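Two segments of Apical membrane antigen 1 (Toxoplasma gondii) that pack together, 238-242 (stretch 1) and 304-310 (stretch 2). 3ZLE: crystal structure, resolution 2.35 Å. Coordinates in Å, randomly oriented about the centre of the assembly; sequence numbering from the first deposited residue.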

ATOM      1  N   PRO A 238       2.372 -15.250  17.792  1.00 28.23           N
ATOM      2  CA  PRO A 238       2.769 -14.491  16.606  1.00 25.61           C
ATOM      3  C   PRO A 238       2.884 -15.413  15.434  1.00 26.05           C
ATOM      4  O   PRO A 238       3.231 -16.570  15.602  1.00 35.44           O
ATOM      5  CB  PRO A 238       4.189 -13.914  16.980  1.00 24.47           C
ATOM      6  CG  PRO A 238       4.632 -14.682  18.190  1.00 23.77           C
ATOM      7  CD  PRO A 238       3.390 -15.197  18.887  1.00 24.08           C
ATOM      8  N   PHE A 239       2.699 -14.877  14.245  1.00 29.96           N
ATOM      9  CA  PHE A 239       3.014 -15.577  13.021  1.00 30.02           C
ATOM     10  C   PHE A 239       4.514 -15.699  12.832  1.00 34.89           C
ATOM     11  O   PHE A 239       5.250 -14.721  12.953  1.00 31.74           O
ATOM     12  CB  PHE A 239       2.411 -14.835  11.840  1.00 28.44           C
ATOM     13  CG  PHE A 239       0.923 -14.802  11.864  1.00 35.83           C
ATOM     14  CD1 PHE A 239       0.250 -13.789  12.524  1.00 32.42           C
ATOM     15  CD2 PHE A 239       0.189 -15.780  11.219  1.00 36.33           C
ATOM     16  CE1 PHE A 239      -1.134 -13.794  12.602  1.00 27.61           C
ATOM     17  CE2 PHE A 239      -1.182 -15.825  11.340  1.00 33.97           C
ATOM     18  CZ  PHE A 239      -1.847 -14.809  12.016  1.00 25.53           C
ATOM     19  N   ASP A 240       4.938 -16.878  12.392  1.00 35.06           N
ATOM     20  CA  ASP A 240       6.348 -17.196  12.237  1.00 34.36           C
ATOM     21  C   ASP A 240       6.502 -18.178  11.085  1.00 38.71           C
ATOM     22  O   ASP A 240       5.654 -18.255  10.214  1.00 37.09           O
ATOM     23  CB  ASP A 240       6.867 -17.844  13.507  1.00 35.44           C
ATOM     24  CG  ASP A 240       6.030 -19.039  13.918  1.00 45.27           C
ATOM     25  OD1 ASP A 240       5.244 -19.566  13.070  1.00 37.15           O
ATOM     26  OD2 ASP A 240       6.181 -19.466  15.071  1.00 34.24           O
ATOM     27  N   THR A 241       7.599 -18.929  11.094  1.00 44.00           N
ATOM     28  CA  THR A 241       7.834 -19.949  10.079  1.00 44.85           C
ATOM     29  C   THR A 241       6.652 -20.946   9.930  1.00 42.98           C
ATOM     30  O   THR A 241       6.232 -21.261   8.812  1.00 45.10           O
ATOM     31  CB  THR A 241       9.161 -20.688  10.352  1.00 44.09           C
ATOM     32  OG1 THR A 241       9.319 -20.856  11.768  1.00 52.71           O
ATOM     33  CG2 THR A 241      10.361 -19.854   9.817  1.00 39.27           C
ATOM     34  N   LYS A 242       6.039 -21.327  11.045  1.00 47.42           N
ATOM     35  CA  LYS A 242       4.991 -22.341  11.022  1.00 49.55           C
ATOM     36  C   LYS A 242       3.785 -21.917  10.185  1.00 55.36           C
ATOM     37  O   LYS A 242       3.218 -22.717   9.448  1.00 47.65           O
ATOM     38  CB  LYS A 242       4.548 -22.699  12.447  1.00 65.89           C
ATOM     39  CG  LYS A 242       5.425 -23.735  13.151  1.00 74.82           C
ATOM     40  CD  LYS A 242       5.870 -24.869  12.215  1.00 97.48           C
ATOM     41  CE  LYS A 242       4.716 -25.462  11.399  1.00100.37           C
ATOM     42  NZ  LYS A 242       3.541 -25.869  12.227  1.00 89.88           N
ATOM     43  N   ALA A 304       3.754  -8.748   7.227  1.00 24.64           N
ATOM     44  CA  ALA A 304       5.048  -9.340   7.464  1.00 23.58           C
ATOM     45  C   ALA A 304       5.499  -9.114   8.899  1.00 26.18           C
ATOM     46  O   ALA A 304       5.399  -8.013   9.421  1.00 32.07           O
ATOM     47  CB  ALA A 304       6.100  -8.783   6.491  1.00 24.06           C
ATOM     48  N   ASN A 305       5.970 -10.181   9.551  1.00 25.41           N
ATOM     49  CA  ASN A 305       6.631 -10.057  10.832  1.00 21.83           C
ATOM     50  C   ASN A 305       8.132 -10.080  10.658  1.00 26.75           C
ATOM     51  O   ASN A 305       8.686 -11.027  10.059  1.00 27.07           O
ATOM     52  CB  ASN A 305       6.193 -11.185  11.750  1.00 22.67           C
ATOM     53  CG  ASN A 305       4.895 -10.879  12.435  1.00 25.65           C
ATOM     54  OD1 ASN A 305       4.492  -9.704  12.535  1.00 27.85           O
ATOM     55  ND2 ASN A 305       4.238 -11.905  12.931  1.00 18.19           N
ATOM     56  N   PHE A 306       8.804  -9.050  11.161  1.00 29.03           N
ATOM     57  CA  PHE A 306      10.268  -9.014  11.140  1.00 31.08           C
ATOM     58  C   PHE A 306      10.860  -9.289  12.533  1.00 34.87           C
ATOM     59  O   PHE A 306      10.660  -8.512  13.472  1.00 27.49           O
ATOM     60  CB  PHE A 306      10.767  -7.676  10.642  1.00 27.70           C
ATOM     61  CG  PHE A 306      12.260  -7.526  10.740  1.00 30.88           C
ATOM     62  CD1 PHE A 306      13.092  -8.011   9.738  1.00 27.80           C
ATOM     63  CD2 PHE A 306      12.837  -7.017  11.887  1.00 28.22           C
ATOM     64  CE1 PHE A 306      14.452  -7.823   9.808  1.00 30.06           C
ATOM     65  CE2 PHE A 306      14.214  -6.863  11.984  1.00 26.62           C
ATOM     66  CZ  PHE A 306      15.019  -7.236  10.935  1.00 30.77           C
ATOM     67  N   TYR A 307      11.558 -10.418  12.688  1.00 39.23           N
ATOM     68  CA  TYR A 307      12.111 -10.733  14.012  1.00 34.92           C
ATOM     69  C   TYR A 307      13.407 -11.501  13.981  1.00 31.04           C
ATOM     70  O   TYR A 307      13.846 -11.980  12.935  1.00 33.69           O
ATOM     71  CB  TYR A 307      11.076 -11.464  14.868  1.00 33.38           C
ATOM     72  CG  TYR A 307      10.665 -12.795  14.294  1.00 36.38           C
ATOM     73  CD1 TYR A 307       9.797 -12.866  13.224  1.00 36.73           C
ATOM     74  CD2 TYR A 307      11.240 -13.977  14.754  1.00 39.22           C
ATOM     75  CE1 TYR A 307       9.431 -14.088  12.687  1.00 38.50           C
ATOM     76  CE2 TYR A 307      10.876 -15.197  14.242  1.00 39.56           C
ATOM     77  CZ  TYR A 307       9.969 -15.248  13.208  1.00 44.22           C
ATOM     78  OH  TYR A 307       9.625 -16.471  12.691  1.00 37.58           O
ATOM     79  N   LEU A 308      14.079 -11.502  15.117  1.00 40.11           N
ATOM     80  CA  LEU A 308      15.294 -12.241  15.312  1.00 45.50           C
ATOM     81  C   LEU A 308      14.895 -13.612  15.834  1.00 45.99           C
ATOM     82  O   LEU A 308      14.286 -13.704  16.889  1.00 44.99           O
ATOM     83  CB  LEU A 308      16.155 -11.511  16.349  1.00 51.18           C
ATOM     84  CG  LEU A 308      17.408 -12.205  16.914  1.00 55.27           C
ATOM     85  CD1 LEU A 308      18.320 -12.670  15.795  1.00 48.76           C
ATOM     86  CD2 LEU A 308      18.151 -11.254  17.837  1.00 48.89           C
ATOM     87  N   GLU A 309      15.089 -14.649  15.014  1.00 51.65           N
ATOM     88  CA  GLU A 309      14.859 -16.031  15.452  1.00 49.74           C
ATOM     89  C   GLU A 309      15.820 -16.421  16.567  1.00 62.85           C
ATOM     90  O   GLU A 309      17.036 -16.477  16.357  1.00 61.78           O
ATOM     91  CB  GLU A 309      15.003 -16.992  14.288  1.00 60.06           C
ATOM     92  CG  GLU A 309      14.306 -18.315  14.508  1.00 67.06           C
ATOM     93  CD  GLU A 309      13.610 -18.814  13.260  1.00 76.22           C
ATOM     94  OE1 GLU A 309      14.315 -19.158  12.289  1.00 66.17           O
ATOM     95  OE2 GLU A 309      12.353 -18.836  13.245  1.00 68.51           O
ATOM     96  N   LYS A 310      15.273 -16.616  17.767  1.00 84.23           N
ATOM     97  CA  LYS A 310      16.070 -16.884  18.966  1.00 93.27           C
ATOM     98  C   LYS A 310      16.922 -18.124  18.737  1.00 92.79           C
ATOM     99  O   LYS A 310      18.032 -18.244  19.270  1.00 72.11           O
ATOM    100  CB  LYS A 310      15.148 -17.101  20.175  1.00106.50           C
ATOM    101  CG  LYS A 310      15.816 -16.896  21.531  1.00102.75           C
ATOM    102  CD  LYS A 310      15.588 -18.092  22.460  1.00100.46           C
ATOM    103  CE  LYS A 310      14.224 -18.049  23.146  1.00 96.25           C
ATOM    104  NZ  LYS A 310      14.062 -19.133  24.169  1.00 73.13           N
TER

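A single hydrogen bond joins these two segments, and it runs from a side chain to the backbone, even though one partner is a β-strand with peptide groups of its own. The amide of Asn305 donates through ND2 to the carbonyl O of Phe239, 3.0 Å away, and the N-H...O angle of 170° is almost straight. The touching parts of the two stretches run 49° apart, and the nearest CA atoms, those of Phe239 and Asn305, are 7.0 Å apart; the asparagine side chain spans that gap. Its CB points toward stretch 1, and with chi1 at -83° (m) the amide arrives at the carbonyl. Asparagine suits this buried place because its amide can both donate and accept: OD1 and ND2 also find hydrogen-bonding partners elsewhere in the structure.

The same nitrogen lies 3.6 Å from CB of Phe239, near the plane of the phenyl ring at its edge. The ring itself leads away from the strand, so Phe239 offers stretch 2 chiefly its carbonyl and CB. A nonpolar phenyl ring suits a buried site, while the hydrogen bond to Asn305 uses a backbone carbonyl that any residue would supply.

Side chains alternate along the strand, so Asn305 and Tyr307 point toward stretch 1 while Phe306 between them is out of reach; Glu309 also points toward it and Leu308 does not reach it. Tyr307 has the length to carry its hydroxyl to the next two residues: OH comes within 3.2 Å of CB of Asp240 and 3.6 Å of N of Thr241. These are packing contacts. Asp240 meets the tyrosine through its methylene, while its carboxylate turns away and, through OD1, accepts a weak hydrogen bond from N of Lys242 (2.8 Å, 128°).

At the exposed margin, OG1 of Thr241 stands 3.9 Å from OE2 of Glu309, a loose approach between polar groups suited to solvent. Altogether the contact buries a modest 213 Å².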